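Long-range contacts in phenylalanine--tRNA ligase beta subunit (Pyrococcus horikoshii, PDB 2CXI), which forms with the alpha subunit the tetrameric enzyme that uses ATP to join phenylalanine to tRNA(Phe), this fragment being the N-terminal part of the beta chain: residues T54-L59 against R329-H334; M310-E315 against R336-D341; T175-L180 against Q197-L202. All coordinates share one frame; numbering follows the deposited sequence.

Contact 1 of 3, residues T54-L59 against R329-H334; sequences TNRPDL and RDDIMH
R56 crosses D331 and lays its guanidinium flat on that of R329. Beyond CB, its CG lies 3.8 Å from CG of D331, and CD sits 3.7 Å from OD2 of the same carboxylate, a van der Waals contact as the two chains cross at a slant. The chain then bends at chi3 (71°), which swings NE toward the R329 side chain. From there the two guanidiniums stack, centres 4.0 Å apart and planes 16° from parallel. NH1 of R56 lies over the centre of the R329 guanidinium, 3.4 Å from CZ of R329. Two like charges share this stack, and the repulsion is probably offset by a carboxylate for each. R56 forms a side-on salt bridge to D58, NE to OD2 and NH2 to OD1, while R329 holds D331 likewise, its NE 2.9 Å from OD1 of D331. The two bonds, close to each guanidinium's plane, would be expected to restrain its rotation. L59 CD2 lies toward the rim on the opposite face of R56, and I332 CD1 over the centre of the opposite face of R329. Nearby, N55 O accepts from two waters; one also accepts from D330 N, and the other donates to D330 OD1, 2.6 Å away. D331 is a predicted magnesium ligand shared with the alpha subunit, so R329 probably helps position it. Around the joint, D58 and L59 pack on Q68 of helix 62-72, P57 meets I129 and F133 of helix 116-133, and I332 rests on F283 of strand 281-286.

Contact 2 of 3, residues M310-E315 against R336-D341; sequences MMYEVE and RDILED
D341 OD2 is gripped from two quarters: the hydroxyl of Y312 donates to it across the contact at an OH to OD2 distance of 2.5 Å, and NH2 of R329 forms a salt bridge to the same oxygen. The phenol arrives on the anti side of the carboxylate, 18° out of its plane, and OD2 lies at the edge of the tyrosine ring. Ring and carboxylate are turned 57° apart. One turn back on helix 335-346, I338 reaches over with CD1, which comes 3.5 Å from OH of Y312 and 3.9 Å from its CE1. The selenomethionine M310 bends against D341 from just beyond helix 300-309. Its chi3 of -69° brings the methyl CE within 3.7 Å of D341 OD1, while CG lies 3.5 Å from the backbone O of D341. M310 and Y312 flank M311, whose positive phi makes it the C-prime residue of the Schellman motif that ends helix 300-309, and the chain passes from there into strand 313-317 of the B5 domain. A phenylalanine in place of Y312 would probably cost D341 OD2 the hydroxyl bond, leaving the R329 salt bridge, and let the carboxylate turn more freely. D337 faces elsewhere, its OD2 accepting from the backbone N of H334 and of M333. D337, E340 and D341 are predicted to bind magnesium together with the alpha subunit. The chemistry therefore suggests that Y312 and R329 act as a second shell, fixing the carboxylate of a probable metal ligand from within the domain.

Contact 3 of 3, residues T175-L180 against Q197-L202; sequences TLEEIL and QFYPLL
Y199 lodges its ring in the hollow walled by L176 and L180 of helix 176-182 in this helix-on-sheet packing of the B3/4 domain. Helix segment 176-180 lies across strand segment 199-202 at 104°, nearly perpendicular, with the axes 11.0 Å apart. Y199 and L201 project from the strand toward the helix, while P200 between them points the other way; L176 and L180, one helical turn apart, answer from the helix. L176 and Y199 pass one another pointing in opposing senses, and CB of L176 sits at the rim of the ring, 3.6 Å from CD2 of Y199. L180 comes tip to tip with the tyrosine and meets the ring obliquely, its CD1 3.5 Å from CE2 of Y199 and equally near CZ. Further along the strand, the smaller bump of L201 takes up the other end of L176, CD1 of L201 lying 4.1 Å from CD1 of L176. That branch of L176 is placed by a chi2 of 26°, well away from a staggered position. E177 sends its carboxylate across the phenol end of Y199, but the modelled approach is too short to be trusted. The hydroxyl has a sounder partner in K194 O, on the chain between the two segments. M212 of strand 209-212 touches L176 and L180, and F165 touches L176 and L201, so the leucines are packed from further sides as well. The helix itself opens with a capping box: E178 N donates to T175 OG1 at 3.0 Å, and T175 N returns the bond to E178 OE1, also at 3.0 Å.

Contacts 1 and 2 adjoin, their centres 12 Å apart, and R329 ties them together by stacking in the first and reaching D341 of the second. Both depend on the B5 domain, but contact 1 joins it to the loop before helix 62-72, whereas contact 2 stays within it. Contact 3 belongs to the B3/4 domain, about 45 Å from contact 2 between centres and on the opposite side of the chain's centre. Contact 1 is only partly buried and relies on charges and waters. Contacts 2 and 3 are buried: the former mixes apolar packing with a hydrogen bond to a predicted metal ligand, the latter is chiefly apolar and far from annotated sites.

Contact 1 of 3, residues T54-L59 against R329-H334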
# COMPACT_ATOMS: atom_id res chain seq x y z
N THR A 54 15.71 33.90 -27.97
CA THR A 54 14.34 33.81 -27.43
C THR A 54 13.70 32.39 -27.49
O THR A 54 12.62 32.13 -26.92
CB THR A 54 13.46 34.81 -28.18
OG1 THR A 54 12.09 34.61 -27.81
CG2 THR A 54 13.48 34.50 -29.72
N ASN A 55 14.39 31.48 -28.17
CA ASN A 55 13.93 30.09 -28.37
C ASN A 55 14.72 29.07 -27.54
O ASN A 55 14.50 27.87 -27.66
CB ASN A 55 14.04 29.74 -29.85
CG ASN A 55 13.11 30.56 -30.69
OD1 ASN A 55 13.52 31.24 -31.63
ND2 ASN A 55 11.83 30.54 -30.33
N ARG A 56 15.65 29.57 -26.70
CA ARG A 56 16.50 28.71 -25.90
C ARG A 56 16.42 29.05 -24.38
O ARG A 56 17.32 29.70 -23.84
CB ARG A 56 17.95 28.71 -26.45
CG ARG A 56 18.18 27.65 -27.56
CD ARG A 56 19.60 27.43 -27.97
NE ARG A 56 20.33 26.76 -26.93
CZ ARG A 56 21.54 26.23 -27.08
NH1 ARG A 56 22.17 26.31 -28.26
NH2 ARG A 56 22.13 25.63 -26.04
N PRO A 57 15.34 28.60 -23.72
CA PRO A 57 15.20 28.75 -22.26
C PRO A 57 16.40 28.16 -21.48
O PRO A 57 16.68 28.62 -20.39
CB PRO A 57 13.89 27.99 -21.92
CG PRO A 57 13.17 27.80 -23.23
CD PRO A 57 14.16 27.95 -24.34
N ASP A 58 17.09 27.19 -22.05
CA ASP A 58 18.24 26.58 -21.41
C ASP A 58 19.32 27.63 -21.13
O ASP A 58 20.10 27.45 -20.21
CB ASP A 58 18.81 25.38 -22.19
CG ASP A 58 19.54 25.76 -23.46
OD1 ASP A 58 20.79 25.78 -23.47
OD2 ASP A 58 18.97 26.03 -24.52
N LEU A 59 19.29 28.74 -21.89
CA LEU A 59 20.33 29.75 -21.82
C LEU A 59 19.96 30.87 -20.89
O LEU A 59 20.69 31.87 -20.86
CB LEU A 59 20.64 30.33 -23.22
CG LEU A 59 21.76 29.72 -24.07
CD1 LEU A 59 22.24 28.39 -23.57
CD2 LEU A 59 21.52 29.67 -25.59
N ARG A 329 16.85 21.24 -25.45
CA ARG A 329 16.66 22.07 -26.65
C ARG A 329 15.47 21.59 -27.46
O ARG A 329 15.25 20.38 -27.60
CB ARG A 329 17.89 22.03 -27.57
CG ARG A 329 19.18 22.69 -27.04
CD ARG A 329 20.24 22.74 -28.08
NE ARG A 329 19.91 23.58 -29.25
CZ ARG A 329 20.82 23.89 -30.19
NH1 ARG A 329 22.06 23.39 -30.09
NH2 ARG A 329 20.50 24.66 -31.23
N ASP A 330 14.68 22.52 -27.97
CA ASP A 330 13.64 22.17 -28.91
C ASP A 330 13.58 23.18 -30.07
O ASP A 330 12.57 23.26 -30.78
CB ASP A 330 12.27 21.94 -28.22
CG ASP A 330 11.54 23.25 -27.89
OD1 ASP A 330 12.17 24.35 -27.97
OD2 ASP A 330 10.32 23.27 -27.52
N ASP A 331 14.66 23.93 -30.27
CA ASP A 331 14.73 24.94 -31.31
C ASP A 331 15.20 24.42 -32.67
O ASP A 331 15.08 25.13 -33.66
CB ASP A 331 15.69 26.08 -30.91
CG ASP A 331 17.10 25.60 -30.63
OD1 ASP A 331 17.25 24.59 -29.87
OD2 ASP A 331 18.11 26.16 -31.11
N ILE A 332 15.75 23.21 -32.72
CA ILE A 332 16.26 22.65 -33.97
C ILE A 332 15.11 22.08 -34.79
O ILE A 332 14.36 21.24 -34.30
CB ILE A 332 17.33 21.59 -33.69
CG1 ILE A 332 18.57 22.24 -33.07
CG2 ILE A 332 17.72 20.87 -34.98
CD1 ILE A 332 19.49 21.24 -32.44
N MSE A 333 14.96 22.57 -36.03
CA MSE A 333 13.86 22.16 -36.93
C MSE A 333 14.38 21.87 -38.34
O MSE A 333 13.95 20.92 -38.99
CB MSE A 333 12.81 23.26 -37.02
CG MSE A 333 11.49 23.02 -36.30
SE MSE A 333 10.57 24.71 -35.85
CE MSE A 333 8.77 24.13 -36.22
N HIS A 334 15.33 22.68 -38.80
CA HIS A 334 15.78 22.63 -40.19
C HIS A 334 17.31 22.53 -40.29
O HIS A 334 18.01 22.93 -39.37
CB HIS A 334 15.31 23.90 -40.93
CG HIS A 334 13.84 24.12 -40.87
ND1 HIS A 334 12.93 23.20 -41.33
CD2 HIS A 334 13.11 25.16 -40.39
CE1 HIS A 334 11.70 23.66 -41.15
NE2 HIS A 334 11.78 24.85 -40.59
O HOH W 1 15.13 25.23 -27.12
O HOH W 2 12.06 26.92 -28.48

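Contact 2 of 3, residues M310-E315 against R336-D341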
# COMPACT_ATOMS: atom_id res chain seq x y z
N MSE A 310 29.24 22.71 -29.52
CA MSE A 310 27.84 23.18 -29.46
C MSE A 310 26.94 22.13 -28.81
O MSE A 310 25.71 22.23 -28.83
CB MSE A 310 27.34 23.57 -30.85
CG MSE A 310 28.20 24.66 -31.48
SE MSE A 310 28.17 26.31 -30.30
CE MSE A 310 26.27 26.89 -30.53
N MSE A 311 27.59 21.14 -28.21
CA MSE A 311 26.96 20.11 -27.38
C MSE A 311 26.29 19.01 -28.19
O MSE A 311 25.39 18.32 -27.67
CB MSE A 311 25.99 20.71 -26.35
CG MSE A 311 26.66 21.74 -25.43
SE MSE A 311 25.49 22.37 -24.02
CE MSE A 311 24.22 23.11 -25.03
N TYR A 312 26.75 18.80 -29.42
CA TYR A 312 26.21 17.69 -30.23
C TYR A 312 27.08 16.45 -30.12
O TYR A 312 28.30 16.54 -30.06
CB TYR A 312 26.11 18.01 -31.73
CG TYR A 312 25.13 19.07 -32.15
CD1 TYR A 312 23.85 18.73 -32.64
CD2 TYR A 312 25.51 20.41 -32.14
CE1 TYR A 312 22.96 19.73 -33.06
CE2 TYR A 312 24.62 21.41 -32.56
CZ TYR A 312 23.38 21.07 -33.03
OH TYR A 312 22.53 22.07 -33.45
N GLU A 313 26.43 15.29 -30.17
CA GLU A 313 27.14 14.08 -30.54
C GLU A 313 27.11 13.99 -32.04
O GLU A 313 26.10 14.29 -32.66
CB GLU A 313 26.51 12.82 -29.92
CG GLU A 313 27.19 11.54 -30.39
CD GLU A 313 26.48 10.31 -29.88
OE1 GLU A 313 26.64 10.00 -28.69
OE2 GLU A 313 25.77 9.68 -30.68
N VAL A 314 28.23 13.58 -32.63
CA VAL A 314 28.39 13.62 -34.09
C VAL A 314 29.02 12.30 -34.56
O VAL A 314 30.11 11.94 -34.11
CB VAL A 314 29.34 14.78 -34.54
CG1 VAL A 314 29.45 14.80 -36.06
CG2 VAL A 314 28.91 16.15 -33.99
N GLU A 315 28.30 11.60 -35.44
CA GLU A 315 28.76 10.38 -36.09
C GLU A 315 28.70 10.61 -37.60
O GLU A 315 27.62 10.76 -38.16
CB GLU A 315 27.87 9.18 -35.71
CG GLU A 315 27.88 8.07 -36.76
CD GLU A 315 27.24 6.76 -36.28
OE1 GLU A 315 26.07 6.47 -36.69
OE2 GLU A 315 27.91 6.04 -35.50
N ARG A 336 19.26 24.47 -41.75
CA ARG A 336 19.87 25.80 -41.51
C ARG A 336 20.13 26.07 -39.99
O ARG A 336 20.93 26.94 -39.64
CB ARG A 336 19.03 26.93 -42.10
CG ARG A 336 17.70 27.15 -41.33
CD ARG A 336 16.96 28.41 -41.70
NE ARG A 336 15.56 28.38 -41.24
CZ ARG A 336 14.61 29.18 -41.73
NH1 ARG A 336 14.89 30.05 -42.71
NH2 ARG A 336 13.39 29.11 -41.24
N ASP A 337 19.43 25.35 -39.11
CA ASP A 337 19.68 25.47 -37.65
C ASP A 337 21.03 24.83 -37.25
O ASP A 337 21.71 25.35 -36.38
CB ASP A 337 18.54 24.88 -36.80
CG ASP A 337 17.19 25.48 -37.10
OD1 ASP A 337 17.11 26.71 -37.29
OD2 ASP A 337 16.15 24.80 -37.17
N ILE A 338 21.38 23.68 -37.87
CA ILE A 338 22.70 23.09 -37.68
C ILE A 338 23.76 24.04 -38.21
O ILE A 338 24.80 24.25 -37.57
CB ILE A 338 22.82 21.72 -38.37
CG1 ILE A 338 21.59 20.81 -38.04
CG2 ILE A 338 24.13 21.04 -37.97
CD1 ILE A 338 21.31 20.64 -36.46
N LEU A 339 23.49 24.60 -39.40
CA LEU A 339 24.42 25.55 -40.02
C LEU A 339 24.70 26.75 -39.11
O LEU A 339 25.85 27.20 -38.98
CB LEU A 339 23.87 26.03 -41.39
CG LEU A 339 24.61 27.20 -42.08
CD1 LEU A 339 26.08 26.89 -42.33
CD2 LEU A 339 23.85 27.56 -43.41
N GLU A 340 23.64 27.27 -38.50
CA GLU A 340 23.80 28.40 -37.56
C GLU A 340 24.74 28.06 -36.41
O GLU A 340 25.60 28.85 -36.04
CB GLU A 340 22.43 28.84 -37.00
CG GLU A 340 22.40 30.25 -36.42
CD GLU A 340 22.63 31.32 -37.49
OE1 GLU A 340 22.38 31.06 -38.69
OE2 GLU A 340 23.05 32.44 -37.14
N ASP A 341 24.60 26.86 -35.85
CA ASP A 341 25.45 26.49 -34.70
C ASP A 341 26.92 26.34 -35.11
O ASP A 341 27.82 26.66 -34.35
CB ASP A 341 24.96 25.19 -34.03
CG ASP A 341 23.73 25.41 -33.16
OD1 ASP A 341 23.40 26.57 -32.85
OD2 ASP A 341 23.06 24.45 -32.71

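Contact 3 of 3, residues T175-L180 against Q197-L202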
# COMPACT_ATOMS: atom_id res chain seq x y z
N THR A 175 -10.82 29.95 0.81
CA THR A 175 -11.31 29.17 -0.32
C THR A 175 -10.54 29.55 -1.59
O THR A 175 -9.96 30.66 -1.70
CB THR A 175 -12.83 29.37 -0.60
OG1 THR A 175 -13.04 30.67 -1.11
CG2 THR A 175 -13.66 29.31 0.67
N LEU A 176 -10.54 28.65 -2.54
CA LEU A 176 -9.92 28.89 -3.82
C LEU A 176 -10.48 30.15 -4.46
O LEU A 176 -9.75 30.96 -4.98
CB LEU A 176 -10.14 27.68 -4.74
CG LEU A 176 -9.16 26.52 -4.67
CD1 LEU A 176 -8.42 26.33 -3.33
CD2 LEU A 176 -9.73 25.27 -5.24
N GLU A 177 -11.80 30.29 -4.38
CA GLU A 177 -12.49 31.50 -4.78
C GLU A 177 -11.93 32.78 -4.15
O GLU A 177 -11.62 33.74 -4.86
CB GLU A 177 -13.98 31.33 -4.45
CG GLU A 177 -14.77 30.87 -5.64
CD GLU A 177 -14.59 31.84 -6.79
OE1 GLU A 177 -14.09 31.42 -7.86
OE2 GLU A 177 -14.89 33.04 -6.59
N GLU A 178 -11.77 32.77 -2.83
CA GLU A 178 -11.23 33.91 -2.09
C GLU A 178 -9.80 34.22 -2.49
O GLU A 178 -9.40 35.38 -2.52
CB GLU A 178 -11.29 33.68 -0.58
CG GLU A 178 -12.70 33.52 -0.06
CD GLU A 178 -12.78 33.26 1.44
OE1 GLU A 178 -11.99 32.44 1.99
OE2 GLU A 178 -13.68 33.87 2.06
N ILE A 179 -9.02 33.17 -2.77
CA ILE A 179 -7.64 33.38 -3.22
C ILE A 179 -7.61 34.12 -4.56
O ILE A 179 -6.85 35.08 -4.72
CB ILE A 179 -6.84 32.05 -3.27
CG1 ILE A 179 -6.79 31.38 -1.87
CG2 ILE A 179 -5.42 32.30 -3.79
CD1 ILE A 179 -6.15 29.92 -1.88
N LEU A 180 -8.42 33.67 -5.52
CA LEU A 180 -8.50 34.35 -6.84
C LEU A 180 -8.88 35.82 -6.68
O LEU A 180 -8.34 36.69 -7.37
CB LEU A 180 -9.48 33.66 -7.77
CG LEU A 180 -9.08 32.25 -8.24
CD1 LEU A 180 -9.85 31.90 -9.47
CD2 LEU A 180 -7.58 32.18 -8.54
N GLN A 197 -15.45 25.28 -14.14
CA GLN A 197 -16.23 24.70 -13.06
C GLN A 197 -15.35 24.33 -11.86
O GLN A 197 -15.81 24.42 -10.72
CB GLN A 197 -16.96 23.47 -13.58
CG GLN A 197 -18.12 23.04 -12.72
CD GLN A 197 -18.60 21.67 -13.10
OE1 GLN A 197 -18.26 21.14 -14.18
NE2 GLN A 197 -19.39 21.06 -12.20
N PHE A 198 -14.11 23.91 -12.13
CA PHE A 198 -13.17 23.47 -11.08
C PHE A 198 -11.83 24.19 -11.27
O PHE A 198 -11.53 24.65 -12.39
CB PHE A 198 -12.95 21.96 -11.13
CG PHE A 198 -14.21 21.16 -11.04
CD1 PHE A 198 -15.01 21.21 -9.89
CD2 PHE A 198 -14.62 20.36 -12.11
CE1 PHE A 198 -16.21 20.49 -9.82
CE2 PHE A 198 -15.82 19.61 -12.05
CZ PHE A 198 -16.61 19.68 -10.89
N TYR A 199 -11.06 24.33 -10.20
CA TYR A 199 -9.69 24.89 -10.32
C TYR A 199 -8.64 23.80 -10.11
O TYR A 199 -8.88 22.86 -9.33
CB TYR A 199 -9.46 26.05 -9.35
CG TYR A 199 -10.45 27.20 -9.43
CD1 TYR A 199 -11.10 27.51 -10.63
CD2 TYR A 199 -10.72 27.98 -8.30
CE1 TYR A 199 -12.00 28.57 -10.71
CE2 TYR A 199 -11.60 29.04 -8.36
CZ TYR A 199 -12.26 29.32 -9.57
OH TYR A 199 -13.12 30.37 -9.64
N PRO A 200 -7.50 23.89 -10.80
CA PRO A 200 -6.45 22.88 -10.64
C PRO A 200 -5.85 23.01 -9.24
O PRO A 200 -5.61 24.13 -8.76
CB PRO A 200 -5.40 23.26 -11.71
CG PRO A 200 -6.09 24.28 -12.63
CD PRO A 200 -7.11 24.96 -11.76
N LEU A 201 -5.62 21.88 -8.60
CA LEU A 201 -4.98 21.86 -7.30
C LEU A 201 -3.92 20.74 -7.29
O LEU A 201 -4.16 19.64 -7.78
CB LEU A 201 -6.04 21.62 -6.21
CG LEU A 201 -5.80 22.28 -4.86
CD1 LEU A 201 -5.74 23.81 -5.03
CD2 LEU A 201 -6.96 21.90 -3.91
N LEU A 202 -2.75 21.06 -6.75
CA LEU A 202 -1.68 20.07 -6.55
C LEU A 202 -1.62 19.74 -5.05
O LEU A 202 -1.34 20.61 -4.25
CB LEU A 202 -0.34 20.67 -7.00
CG LEU A 202 0.87 19.73 -7.08
CD1 LEU A 202 0.64 18.45 -8.02
CD2 LEU A 202 2.15 20.54 -7.44